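Local coordinates for monosaccharide ABC transporter substrate-binding protein, CUT2 family (Bradyrhizobium sp., PDB 4YHS) that probably binds a monosaccharide or related solute outside the membrane and delivers it to a CUT2-family ABC importer, at residues 127-131 with 150-154; 156-160 with 309-313; 235-240 with 261-267; 186-192 with 245-251; 283-287 with 330-335. All blocks are in the same frame, centred on the assembly; numbering follows the deposited sequence.

In the fold
From the N terminus, contact 1 is the first to close: it brings 150-154 back onto 127-131 over a short loop holding helix 131-138 and strand 144-147. Contact 2 opens just after, at 156-160, and closes only at 309-313, setting helix 299-314 against the first-lobe sheet; it touches contact 1 through K159 and I156. Nested in this long loop are contacts 4 and 3, whose segments alternate along the chain: strand 186-191 pairs with strand 247-250, and helices 228-241 and 252-264, flanking the latter strand, pack together. Contact 5 crosses contact 2, tying helix 280-287 to the end of strand 322-331.

Contact 1: residues 127-131 with 150-154; sequences ADGLN and GISSP
S152 is held by three residues of the opposing loop. Its backbone N gives a nearly straight bond (173°) to A127 O at 2.8 Å. Its hydroxyl works in both senses: OG donates to D128 OD1 at 2.6 Å, meeting that oxygen from above the carboxylate plane, and accepts from N131 ND2 at 3.0 Å in the plane of the amide. Serine fits because OG, set between the backbone N and the carbonyl carbon (chi1 76°), stays short enough to sit between these two partners. The type I turn from D128 to N131 presents both.

The loops follow neighbouring parallel strands 119-122 and 144-147 of the first-lobe sheet, the first leading into helix 131-138. Packing is tight on the inner side: I151 CG2 lies 3.7 Å from N131 OD1, the isoleucine being buried against I122 and I134, and S153 CB comes within 3.2 Å of the same N131 OD1. On the looser side A127, D128 and S152 are exposed. Separately, a water joins N131 O to S153 OG, whose hydroxyl also bonds D155 N in an ST turn. Were N131 an alanine, S152 OG would probably lose its amide donor and a gap would open beside S153 CB. With the serine hydroxyl giving one bond and taking another, the loops are joined largely by directional hydrogen bonds, with no salt bridge between the segments.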
# COMPACT_ATOMS: atom_id res chain seq x y z
N ALA A 127 -2.43 13.37 7.88
CA ALA A 127 -3.29 13.90 6.82
C ALA A 127 -3.36 15.42 6.76
O ALA A 127 -3.43 15.97 5.66
CB ALA A 127 -4.71 13.33 6.98
N ASP A 128 -3.37 16.08 7.93
CA ASP A 128 -3.54 17.53 8.05
C ASP A 128 -2.27 18.28 8.47
O ASP A 128 -2.23 19.50 8.36
CB ASP A 128 -4.59 17.86 9.11
CG ASP A 128 -5.90 17.13 8.90
OD1 ASP A 128 -6.17 16.68 7.75
OD2 ASP A 128 -6.65 17.01 9.89
N GLY A 129 -1.28 17.57 8.99
CA GLY A 129 -0.19 18.23 9.71
C GLY A 129 0.76 19.04 8.83
O GLY A 129 1.48 19.91 9.31
N LEU A 130 0.77 18.71 7.54
CA LEU A 130 1.63 19.40 6.57
C LEU A 130 0.86 20.44 5.75
O LEU A 130 1.43 21.08 4.87
CB LEU A 130 2.24 18.40 5.60
CG LEU A 130 2.98 17.21 6.21
CD1 LEU A 130 3.46 16.34 5.07
CD2 LEU A 130 4.13 17.70 7.08
N ASN A 131 -0.42 20.62 6.05
CA ASN A 131 -1.26 21.52 5.26
C ASN A 131 -0.75 22.97 5.24
O ASN A 131 -0.81 23.64 4.21
CB ASN A 131 -2.69 21.47 5.78
CG ASN A 131 -3.42 20.20 5.37
OD1 ASN A 131 -2.83 19.29 4.76
ND2 ASN A 131 -4.71 20.12 5.72
N GLY A 150 -2.00 10.01 1.90
CA GLY A 150 -3.19 10.83 1.79
C GLY A 150 -3.07 12.09 2.61
O GLY A 150 -2.84 12.06 3.82
N ILE A 151 -3.19 13.20 1.92
CA ILE A 151 -3.10 14.54 2.49
C ILE A 151 -4.39 15.29 2.22
O ILE A 151 -4.90 15.23 1.09
CB ILE A 151 -1.89 15.30 1.87
CG1 ILE A 151 -0.58 14.63 2.30
CG2 ILE A 151 -1.89 16.78 2.21
CD1 ILE A 151 0.57 15.04 1.41
N SER A 152 -4.90 16.01 3.22
CA SER A 152 -6.19 16.71 3.08
C SER A 152 -6.04 18.13 2.51
O SER A 152 -7.03 18.78 2.15
CB SER A 152 -6.93 16.73 4.43
OG SER A 152 -6.38 17.68 5.32
N SER A 153 -4.81 18.62 2.40
CA SER A 153 -4.59 19.94 1.81
C SER A 153 -5.22 20.08 0.43
O SER A 153 -5.03 19.22 -0.42
CB SER A 153 -3.09 20.24 1.67
OG SER A 153 -2.93 21.45 0.95
N PRO A 154 -5.95 21.16 0.19
CA PRO A 154 -6.46 21.43 -1.16
C PRO A 154 -5.40 21.84 -2.17
O PRO A 154 -5.70 21.91 -3.36
CB PRO A 154 -7.43 22.59 -0.93
CG PRO A 154 -6.87 23.29 0.22
CD PRO A 154 -6.38 22.22 1.14
O HOH W 1 -2.97 23.43 2.49

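Contact 2: residues 156-160 with 309-313; sequences IAAKS and QAVRI
Q309 reaches from its helix to the strand backbone, where NE2 donates to K159 O at 3.1 Å. The bond is almost straight at the hydrogen (175°) and lies in the glutamine's own amide plane, yet it meets K159 O from well above the carbonyl plane. On the way the amide passes A158 CB, 3.7 Å from Q309 NE2, while Q309 OE1 rests 3.6 Å from S160 CB. One turn further along the helix, I313 CD1 touches A157 CB at 3.7 Å. Small alanines on the strand let the helix come close, and the long, flexible glutamine spans the remaining distance to a main-chain oxygen.

The next shell fixes these groups. Q309 NE2 has a second acceptor in V320 O, which helps to hold the amide's rotation. S160 OG bonds Q302 O, on the same helix as Q309. K159 points its side chain away from the helix, and its NZ forms a salt bridge with D146 and a hydrogen bond with I151 O. The strand itself is paired on one side with D146 and V144 and, through K159, with K321 and V323.

The axis of 309-313 runs 10.1 Å from that of strand 158-160 and nearly antiparallel to it (160°). The helix thus lies on a strand that pairs in parallel with 144-147 and 322-331, as in the alpha/beta lobes of type I periplasmic binding proteins.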
# COMPACT_ATOMS: atom_id res chain seq x y z
N ILE A 156 -2.73 20.22 -3.10
CA ILE A 156 -2.07 19.06 -3.68
C ILE A 156 -2.35 19.01 -5.19
O ILE A 156 -3.50 19.19 -5.61
CB ILE A 156 -2.57 17.79 -2.99
CG1 ILE A 156 -2.00 17.71 -1.57
CG2 ILE A 156 -2.26 16.54 -3.79
CD1 ILE A 156 -0.51 17.56 -1.51
N ALA A 157 -1.33 18.78 -6.00
CA ALA A 157 -1.53 18.74 -7.46
C ALA A 157 -2.01 17.37 -7.95
O ALA A 157 -2.70 17.30 -8.97
CB ALA A 157 -0.23 19.14 -8.21
N ALA A 158 -1.60 16.30 -7.27
CA ALA A 158 -1.92 14.94 -7.71
C ALA A 158 -1.77 13.98 -6.55
O ALA A 158 -0.98 14.24 -5.65
CB ALA A 158 -1.01 14.47 -8.84
N LYS A 159 -2.52 12.87 -6.61
CA LYS A 159 -2.39 11.77 -5.66
C LYS A 159 -1.95 10.50 -6.37
O LYS A 159 -2.42 10.17 -7.47
CB LYS A 159 -3.71 11.53 -4.93
CG LYS A 159 -4.19 12.71 -4.08
CD LYS A 159 -5.56 12.47 -3.48
CE LYS A 159 -5.99 13.66 -2.64
NZ LYS A 159 -5.31 13.64 -1.31
N SER A 160 -1.04 9.78 -5.72
CA SER A 160 -0.62 8.43 -6.11
C SER A 160 -0.76 7.55 -4.88
O SER A 160 0.13 7.51 -4.01
CB SER A 160 0.81 8.43 -6.61
OG SER A 160 1.18 7.15 -7.05
N GLN A 309 3.97 11.73 -12.53
CA GLN A 309 3.04 12.82 -12.34
C GLN A 309 3.77 14.18 -12.17
O GLN A 309 3.40 15.18 -12.80
CB GLN A 309 2.17 12.55 -11.11
CG GLN A 309 0.98 11.60 -11.33
CD GLN A 309 0.35 11.21 -10.02
OE1 GLN A 309 1.03 11.15 -9.00
NE2 GLN A 309 -0.96 11.01 -10.03
N ALA A 310 4.78 14.21 -11.31
CA ALA A 310 5.51 15.45 -11.05
C ALA A 310 6.10 15.99 -12.34
O ALA A 310 5.98 17.17 -12.64
CB ALA A 310 6.61 15.24 -10.04
N VAL A 311 6.73 15.10 -13.10
CA VAL A 311 7.40 15.51 -14.35
C VAL A 311 6.35 16.04 -15.34
O VAL A 311 6.53 17.11 -15.93
CB VAL A 311 8.21 14.33 -14.93
CG1 VAL A 311 8.76 14.67 -16.33
CG2 VAL A 311 9.38 13.98 -13.96
N ARG A 312 5.24 15.34 -15.47
CA ARG A 312 4.19 15.77 -16.42
C ARG A 312 3.68 17.17 -16.07
O ARG A 312 3.50 18.02 -16.96
CB ARG A 312 3.03 14.76 -16.44
CG ARG A 312 3.33 13.45 -17.16
CD ARG A 312 2.23 12.38 -16.93
NE ARG A 312 2.45 11.23 -17.80
CZ ARG A 312 2.18 11.21 -19.10
NH1 ARG A 312 1.67 12.29 -19.70
NH2 ARG A 312 2.42 10.11 -19.83
N ILE A 313 3.45 17.41 -14.78
CA ILE A 313 2.99 18.72 -14.30
C ILE A 313 4.04 19.78 -14.65
O ILE A 313 3.72 20.80 -15.27
CB ILE A 313 2.70 18.66 -12.78
CG1 ILE A 313 1.48 17.79 -12.49
CG2 ILE A 313 2.46 20.05 -12.17
CD1 ILE A 313 1.41 17.34 -11.06

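Contact 3: residues 235-240 with 261-267; sequences VEDALQ and LIRERGL
R265, at the end of helix 252-264, lies across L239, and the arginine can be followed outward. Its CB is aimed at helix 228-241, and the chain then runs extended from CG to NE, long enough to cross the groove between the two helices. CD rests on L239 CD1 at 3.8 Å, and NE passes the same methyl. At the head, L239 CB lies over the centre of one face of the guanidinium, 3.9 Å above its plane. The tip, NH2, donates to Q240 OE1 at 2.8 Å. That bond is bent (143° at the hydrogen), with OE1 sitting somewhat out of the guanidinium plane. Q240 can offer its oxygen here because its chain folds back at chi2 (-62°).

Alongside, the contact is apolar. L261 CD1 packs between V235 CB, 3.9 Å away, and E236 CG, at 3.8 Å. L239 CD1 also meets I262 CD1 and, at 4.1 Å, L267 CD1. That last leucine is turned back toward the helix pair by a Schellman motif, in which L267 N bonds I262 O and G266 N bonds R263 O; glycine suits the positive phi at G266. The two helices flank strand 247-250 in the chain and pack side by side against the parallel sheet of the second lobe, which V235 reaches at F191.

The arginine thus serves two chemistries at once: its methylenes and flat face extend the leucine packing to the rim, while its charge lies near the C-terminal turn of helix 228-241, whose carbonyl end probably favours it.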
# COMPACT_ATOMS: atom_id res chain seq x y z
N VAL A 235 -4.65 -15.20 17.68
CA VAL A 235 -4.94 -16.35 16.82
C VAL A 235 -5.01 -17.62 17.68
O VAL A 235 -5.93 -18.44 17.51
CB VAL A 235 -3.89 -16.51 15.71
CG1 VAL A 235 -4.11 -17.82 14.95
CG2 VAL A 235 -3.96 -15.36 14.75
N GLU A 236 -4.09 -17.77 18.63
CA GLU A 236 -4.13 -18.92 19.55
C GLU A 236 -5.48 -19.01 20.24
O GLU A 236 -6.14 -20.06 20.23
CB GLU A 236 -3.03 -18.81 20.60
CG GLU A 236 -1.63 -19.06 20.09
CD GLU A 236 -0.57 -18.66 21.10
OE1 GLU A 236 -0.72 -19.03 22.28
OE2 GLU A 236 0.41 -17.97 20.72
N ASP A 237 -5.91 -17.90 20.83
CA ASP A 237 -7.15 -17.86 21.57
C ASP A 237 -8.33 -18.19 20.68
O ASP A 237 -9.25 -18.89 21.11
CB ASP A 237 -7.33 -16.48 22.22
CG ASP A 237 -6.40 -16.26 23.40
OD1 ASP A 237 -5.80 -17.23 23.91
OD2 ASP A 237 -6.28 -15.09 23.81
N ALA A 238 -8.28 -17.74 19.42
CA ALA A 238 -9.36 -18.00 18.48
C ALA A 238 -9.44 -19.49 18.14
O ALA A 238 -10.53 -20.07 18.12
CB ALA A 238 -9.18 -17.17 17.23
N LEU A 239 -8.29 -20.10 17.88
CA LEU A 239 -8.25 -21.53 17.54
C LEU A 239 -8.77 -22.36 18.70
O LEU A 239 -9.41 -23.39 18.51
CB LEU A 239 -6.83 -21.94 17.16
CG LEU A 239 -6.34 -21.31 15.85
CD1 LEU A 239 -4.89 -21.59 15.58
CD2 LEU A 239 -7.17 -21.78 14.66
N GLN A 240 -8.49 -21.91 19.92
CA GLN A 240 -8.95 -22.64 21.10
C GLN A 240 -10.46 -22.58 21.16
O GLN A 240 -11.11 -23.57 21.41
CB GLN A 240 -8.36 -22.05 22.38
CG GLN A 240 -6.98 -22.54 22.73
CD GLN A 240 -6.94 -24.04 22.99
OE1 GLN A 240 -5.98 -24.72 22.61
NE2 GLN A 240 -7.98 -24.57 23.65
N LEU A 261 2.22 -21.16 14.50
CA LEU A 261 1.11 -21.69 15.30
C LEU A 261 0.39 -22.81 14.58
O LEU A 261 0.04 -23.84 15.17
CB LEU A 261 0.10 -20.57 15.63
CG LEU A 261 0.65 -19.27 16.20
CD1 LEU A 261 -0.51 -18.34 16.53
CD2 LEU A 261 1.51 -19.52 17.43
N ILE A 262 0.12 -22.59 13.30
CA ILE A 262 -0.52 -23.64 12.49
C ILE A 262 0.37 -24.88 12.46
O ILE A 262 -0.10 -26.00 12.63
CB ILE A 262 -0.79 -23.15 11.04
CG1 ILE A 262 -1.87 -22.07 11.02
CG2 ILE A 262 -1.21 -24.30 10.12
CD1 ILE A 262 -3.10 -22.35 11.83
N ARG A 263 1.65 -24.67 12.22
CA ARG A 263 2.57 -25.79 12.19
C ARG A 263 2.54 -26.56 13.52
O ARG A 263 2.38 -27.80 13.54
CB ARG A 263 3.99 -25.29 11.88
CG ARG A 263 4.99 -26.42 11.61
CD ARG A 263 6.39 -25.87 11.43
NE ARG A 263 6.82 -25.13 12.61
CZ ARG A 263 6.98 -23.81 12.68
NH1 ARG A 263 7.37 -23.29 13.84
NH2 ARG A 263 6.79 -23.02 11.62
N GLU A 264 2.68 -25.84 14.63
CA GLU A 264 2.80 -26.47 15.94
C GLU A 264 1.55 -27.24 16.32
O GLU A 264 1.62 -28.31 16.94
CB GLU A 264 3.13 -25.40 16.99
CG GLU A 264 4.56 -24.83 16.90
CD GLU A 264 5.62 -25.88 16.55
OE1 GLU A 264 5.72 -26.90 17.27
OE2 GLU A 264 6.35 -25.68 15.54
N ARG A 265 0.40 -26.71 15.95
CA ARG A 265 -0.89 -27.34 16.28
C ARG A 265 -1.27 -28.45 15.31
O ARG A 265 -2.32 -29.06 15.46
CB ARG A 265 -2.00 -26.30 16.31
CG ARG A 265 -1.98 -25.42 17.54
CD ARG A 265 -3.02 -24.32 17.41
NE ARG A 265 -3.39 -23.71 18.68
CZ ARG A 265 -4.44 -24.06 19.42
NH1 ARG A 265 -5.26 -25.05 19.05
NH2 ARG A 265 -4.68 -23.41 20.55
N GLY A 266 -0.44 -28.69 14.30
CA GLY A 266 -0.73 -29.71 13.32
C GLY A 266 -1.92 -29.42 12.42
O GLY A 266 -2.63 -30.33 11.98
N LEU A 267 -2.14 -28.13 12.14
CA LEU A 267 -3.28 -27.66 11.34
C LEU A 267 -2.93 -27.29 9.90
O LEU A 267 -3.75 -26.72 9.20
CB LEU A 267 -3.91 -26.44 12.02
CG LEU A 267 -4.46 -26.67 13.42
CD1 LEU A 267 -4.93 -25.35 14.04
CD2 LEU A 267 -5.59 -27.65 13.41

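Contact 4: residues 186-192 with 245-251; sequences VVVGWFP and IRYVAGT
W190 meets A249 at its edge: A249 CB lies in the plane of the indole, 3.8 Å from W190 CE3. One face of the indole carries P192 CB, from the residue just past the end of its own strand, and F207 stacks with the ring, while NE1 bonds N204 OD1. The F191 ring, on the other side of the sheet, has A249 O at its edge, 3.4 Å from F191 CD2, and V248 CG1 set obliquely against F191 CE2. For Y247, R246 CG lies over one face toward the rim and V186 CG2 sits at the edge. The guanidinium of R246 folds back in turn, with Y247 OH over its centre, helped by the bend at chi2 (63°); its outer partner is D272, and that of the tyrosine hydroxyl is H179.

Between these rings the two segments run as neighbouring parallel strands, the central pair of a four-stranded sheet with the 2-1-3-4 order of a Rossmann-like lobe. Bonds pass back and forth: G189 N to Y247 O, A249 N to G189 O at 2.8 Å (178°, almost on the carbonyl axis), F191 N to A249 O, then T251 N to F191 O. At the start V187 O takes two donors, R246 N at 2.9 Å and Y247 N at 3.2 Å, both in its carbonyl plane.

Two glycines fit where side chains would not. A CB on G189 would be crowded by F191 CE2, and one on G250 would run into F191 O, which already lies 3.0 Å from G250 CA. T251 then takes the N-cap of helix 252-264, its OG1 bonded to T254 OG1.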
# COMPACT_ATOMS: atom_id res chain seq x y z
N VAL A 186 -18.42 -21.70 6.19
CA VAL A 186 -17.02 -21.78 6.62
C VAL A 186 -16.72 -20.59 7.49
O VAL A 186 -17.23 -19.50 7.24
CB VAL A 186 -16.02 -21.82 5.44
CG1 VAL A 186 -16.21 -23.09 4.62
CG2 VAL A 186 -16.15 -20.57 4.55
N VAL A 187 -15.92 -20.81 8.52
CA VAL A 187 -15.69 -19.79 9.55
C VAL A 187 -14.37 -19.10 9.33
O VAL A 187 -13.34 -19.76 9.15
CB VAL A 187 -15.74 -20.43 10.96
CG1 VAL A 187 -15.42 -19.40 12.03
CG2 VAL A 187 -17.10 -21.06 11.19
N VAL A 188 -14.39 -17.76 9.32
CA VAL A 188 -13.16 -16.99 9.20
C VAL A 188 -12.86 -16.29 10.52
O VAL A 188 -13.71 -15.57 11.05
CB VAL A 188 -13.25 -15.89 8.12
CG1 VAL A 188 -11.98 -15.06 8.11
CG2 VAL A 188 -13.54 -16.51 6.72
N GLY A 189 -11.64 -16.46 11.02
CA GLY A 189 -11.14 -15.66 12.12
C GLY A 189 -10.50 -14.44 11.49
O GLY A 189 -9.69 -14.59 10.61
N TRP A 190 -10.91 -13.26 11.94
CA TRP A 190 -10.55 -11.98 11.31
C TRP A 190 -9.84 -11.10 12.34
O TRP A 190 -10.38 -10.85 13.43
CB TRP A 190 -11.81 -11.33 10.75
CG TRP A 190 -11.69 -9.95 10.14
CD1 TRP A 190 -12.40 -8.86 10.50
CD2 TRP A 190 -10.83 -9.53 9.06
NE1 TRP A 190 -12.05 -7.78 9.74
CE2 TRP A 190 -11.09 -8.16 8.84
CE3 TRP A 190 -9.87 -10.16 8.28
CZ2 TRP A 190 -10.43 -7.42 7.86
CZ3 TRP A 190 -9.21 -9.43 7.30
CH2 TRP A 190 -9.49 -8.09 7.10
N PHE A 191 -8.64 -10.63 11.98
CA PHE A 191 -7.70 -9.99 12.90
C PHE A 191 -7.19 -8.73 12.25
O PHE A 191 -6.12 -8.73 11.65
CB PHE A 191 -6.55 -10.93 13.21
CG PHE A 191 -7.01 -12.24 13.80
CD1 PHE A 191 -7.21 -12.38 15.17
CD2 PHE A 191 -7.28 -13.32 12.98
CE1 PHE A 191 -7.64 -13.59 15.71
CE2 PHE A 191 -7.72 -14.54 13.53
CZ PHE A 191 -7.91 -14.65 14.90
N PRO A 192 -7.97 -7.64 12.34
CA PRO A 192 -7.76 -6.50 11.44
C PRO A 192 -6.65 -5.52 11.84
O PRO A 192 -6.26 -4.70 11.00
CB PRO A 192 -9.13 -5.81 11.43
CG PRO A 192 -9.79 -6.25 12.67
CD PRO A 192 -9.30 -7.61 12.97
N ILE A 245 -12.35 -23.39 12.81
CA ILE A 245 -12.04 -22.23 11.96
C ILE A 245 -11.42 -22.77 10.68
O ILE A 245 -10.60 -23.68 10.75
CB ILE A 245 -11.06 -21.25 12.63
CG1 ILE A 245 -11.77 -20.42 13.69
CG2 ILE A 245 -10.51 -20.26 11.62
CD1 ILE A 245 -10.81 -19.59 14.53
N ARG A 246 -11.83 -22.23 9.53
CA ARG A 246 -11.27 -22.65 8.24
C ARG A 246 -10.19 -21.67 7.73
O ARG A 246 -9.22 -22.08 7.09
CB ARG A 246 -12.40 -22.79 7.22
CG ARG A 246 -11.96 -23.21 5.84
CD ARG A 246 -11.32 -24.59 5.85
NE ARG A 246 -10.86 -24.94 4.51
CZ ARG A 246 -9.68 -24.58 4.01
NH1 ARG A 246 -8.82 -23.86 4.73
NH2 ARG A 246 -9.37 -24.94 2.77
N TYR A 247 -10.37 -20.39 8.01
CA TYR A 247 -9.40 -19.36 7.61
C TYR A 247 -9.05 -18.44 8.75
O TYR A 247 -9.91 -18.07 9.54
CB TYR A 247 -9.91 -18.49 6.47
CG TYR A 247 -10.24 -19.24 5.22
CD1 TYR A 247 -9.24 -19.64 4.36
CD2 TYR A 247 -11.55 -19.56 4.92
CE1 TYR A 247 -9.53 -20.33 3.21
CE2 TYR A 247 -11.87 -20.27 3.77
CZ TYR A 247 -10.83 -20.64 2.91
OH TYR A 247 -11.09 -21.33 1.76
N VAL A 248 -7.78 -18.05 8.78
CA VAL A 248 -7.28 -17.00 9.65
C VAL A 248 -6.83 -15.87 8.74
O VAL A 248 -5.91 -16.04 7.93
CB VAL A 248 -6.12 -17.50 10.52
CG1 VAL A 248 -5.35 -16.34 11.17
CG2 VAL A 248 -6.66 -18.46 11.57
N ALA A 249 -7.54 -14.75 8.81
CA ALA A 249 -7.23 -13.62 7.95
C ALA A 249 -7.05 -12.38 8.79
O ALA A 249 -7.75 -12.18 9.79
CB ALA A 249 -8.32 -13.38 6.93
N GLY A 250 -6.14 -11.51 8.35
CA GLY A 250 -5.95 -10.26 9.07
C GLY A 250 -4.69 -9.55 8.63
O GLY A 250 -4.33 -9.61 7.46
N THR A 251 -4.02 -8.86 9.55
CA THR A 251 -2.83 -8.13 9.13
C THR A 251 -1.74 -9.09 8.66
O THR A 251 -1.74 -10.30 8.97
CB THR A 251 -2.24 -7.26 10.25
OG1 THR A 251 -1.59 -8.09 11.20
CG2 THR A 251 -3.33 -6.40 10.95

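Contact 5: residues 283-287 with 330-335; sequences YEGIK and VDSANI
Y283 and I335 each carry their gamma atom (CG and CG1) opposite the backbone N, with chi1 -172° in both, and these turns swing the phenol ring and the isoleucine methyl together. I335 CD1 settles over one face of the ring, 3.9 Å from its centroid and 19° off the normal, a CH-pi contact. The same methyl touches I286 CG2 at 3.7 Å and is flanked by K287 CG, from the lysine's aliphatic part. A long, branched isoleucine suits this spot, since a single terminal carbon reaches three residues of the helix.

I286 also meets the strand backbone. Its CG2 presses on D331 C at 3.6 Å, and I286 CD1 lies 3.5 Å from V330 O. Helix 280-287 is thereby seated at the end of strand 322-331, a long, interrupted strand that pairs with 158-160 and, near its end, antiparallel with 293-296 (V330 bonded to A294); such a path is consistent with one of the interlobe crossings of type I binding proteins. Beyond the strand the chain coils into a turn, with I335 N bonded to D331 O and D331 N to N334 OD1 at 2.9 Å, while D331 OD2 is held by Y174 OH.

Waters bridge the polar groups. Y283 OH donates to a water 2.6 Å away, in the plane of the ring, and that water donates to I335 O. With a leucine in its place, the tyrosine's flat support under I335 CD1 is likely to be lost and this water left without its donor. Another water links I286 O to S332 OG.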
# COMPACT_ATOMS: atom_id res chain seq x y z
N TYR A 283 4.90 -12.62 1.36
CA TYR A 283 5.31 -13.06 0.02
C TYR A 283 6.01 -14.42 0.11
O TYR A 283 5.70 -15.35 -0.63
CB TYR A 283 6.22 -11.97 -0.59
CG TYR A 283 6.61 -12.15 -2.04
CD1 TYR A 283 5.81 -11.67 -3.06
CD2 TYR A 283 7.78 -12.78 -2.38
CE1 TYR A 283 6.18 -11.83 -4.41
CE2 TYR A 283 8.15 -12.93 -3.69
CZ TYR A 283 7.37 -12.44 -4.70
OH TYR A 283 7.76 -12.63 -6.00
N GLU A 284 6.96 -14.55 1.03
CA GLU A 284 7.72 -15.79 1.13
C GLU A 284 6.77 -16.91 1.55
O GLU A 284 6.86 -18.04 1.05
CB GLU A 284 8.87 -15.64 2.12
CG GLU A 284 9.62 -16.91 2.39
CD GLU A 284 10.39 -17.47 1.17
OE1 GLU A 284 10.54 -16.77 0.15
OE2 GLU A 284 10.84 -18.63 1.24
N GLY A 285 5.85 -16.59 2.44
CA GLY A 285 4.85 -17.53 2.88
C GLY A 285 4.00 -18.09 1.74
O GLY A 285 3.73 -19.27 1.72
N ILE A 286 3.59 -17.24 0.81
CA ILE A 286 2.80 -17.65 -0.36
C ILE A 286 3.64 -18.55 -1.22
O ILE A 286 3.20 -19.63 -1.61
CB ILE A 286 2.26 -16.41 -1.16
CG1 ILE A 286 1.26 -15.63 -0.30
CG2 ILE A 286 1.57 -16.86 -2.48
CD1 ILE A 286 0.82 -14.27 -0.81
N LYS A 287 4.88 -18.12 -1.48
CA LYS A 287 5.80 -18.93 -2.24
C LYS A 287 5.97 -20.33 -1.67
O LYS A 287 5.95 -21.32 -2.39
CB LYS A 287 7.17 -18.22 -2.31
CG LYS A 287 7.32 -17.30 -3.49
CD LYS A 287 8.72 -16.68 -3.50
CE LYS A 287 9.49 -16.95 -4.80
NZ LYS A 287 9.94 -18.33 -5.07
N VAL A 330 -2.63 -11.76 -4.72
CA VAL A 330 -1.55 -12.67 -5.04
C VAL A 330 -1.70 -14.01 -4.30
O VAL A 330 -1.88 -14.03 -3.07
CB VAL A 330 -0.22 -12.01 -4.66
CG1 VAL A 330 0.94 -12.96 -4.90
CG2 VAL A 330 -0.04 -10.73 -5.47
N ASP A 331 -1.54 -15.10 -5.05
CA ASP A 331 -1.61 -16.45 -4.48
C ASP A 331 -0.67 -17.37 -5.25
O ASP A 331 0.09 -16.90 -6.08
CB ASP A 331 -3.03 -17.01 -4.49
CG ASP A 331 -3.62 -17.19 -5.87
OD1 ASP A 331 -2.91 -17.14 -6.90
OD2 ASP A 331 -4.85 -17.41 -5.90
N SER A 332 -0.73 -18.67 -4.98
CA SER A 332 0.24 -19.57 -5.64
C SER A 332 0.11 -19.53 -7.15
O SER A 332 1.11 -19.73 -7.86
CB SER A 332 0.06 -21.01 -5.17
OG SER A 332 0.37 -21.12 -3.81
N ALA A 333 -1.11 -19.33 -7.65
CA ALA A 333 -1.35 -19.43 -9.10
C ALA A 333 -0.85 -18.21 -9.90
O ALA A 333 -0.68 -18.34 -11.11
CB ALA A 333 -2.84 -19.64 -9.37
N ASN A 334 -0.59 -17.06 -9.26
CA ASN A 334 -0.09 -15.93 -10.03
C ASN A 334 1.18 -15.29 -9.47
O ASN A 334 1.73 -14.39 -10.09
CB ASN A 334 -1.18 -14.84 -10.20
CG ASN A 334 -1.57 -14.16 -8.90
OD1 ASN A 334 -1.07 -14.51 -7.85
ND2 ASN A 334 -2.41 -13.12 -9.00
N ILE A 335 1.69 -15.76 -8.33
CA ILE A 335 2.80 -15.05 -7.75
C ILE A 335 4.05 -15.08 -8.65
O ILE A 335 4.77 -14.08 -8.74
CB ILE A 335 3.14 -15.61 -6.31
CG1 ILE A 335 4.20 -14.72 -5.65
CG2 ILE A 335 3.54 -17.09 -6.34
CD1 ILE A 335 4.29 -14.94 -4.15
O HOH W 2 5.77 -11.93 -7.60
O HOH W 3 7.98 -14.96 -7.75
O HOH W 4 3.20 -21.32 -3.89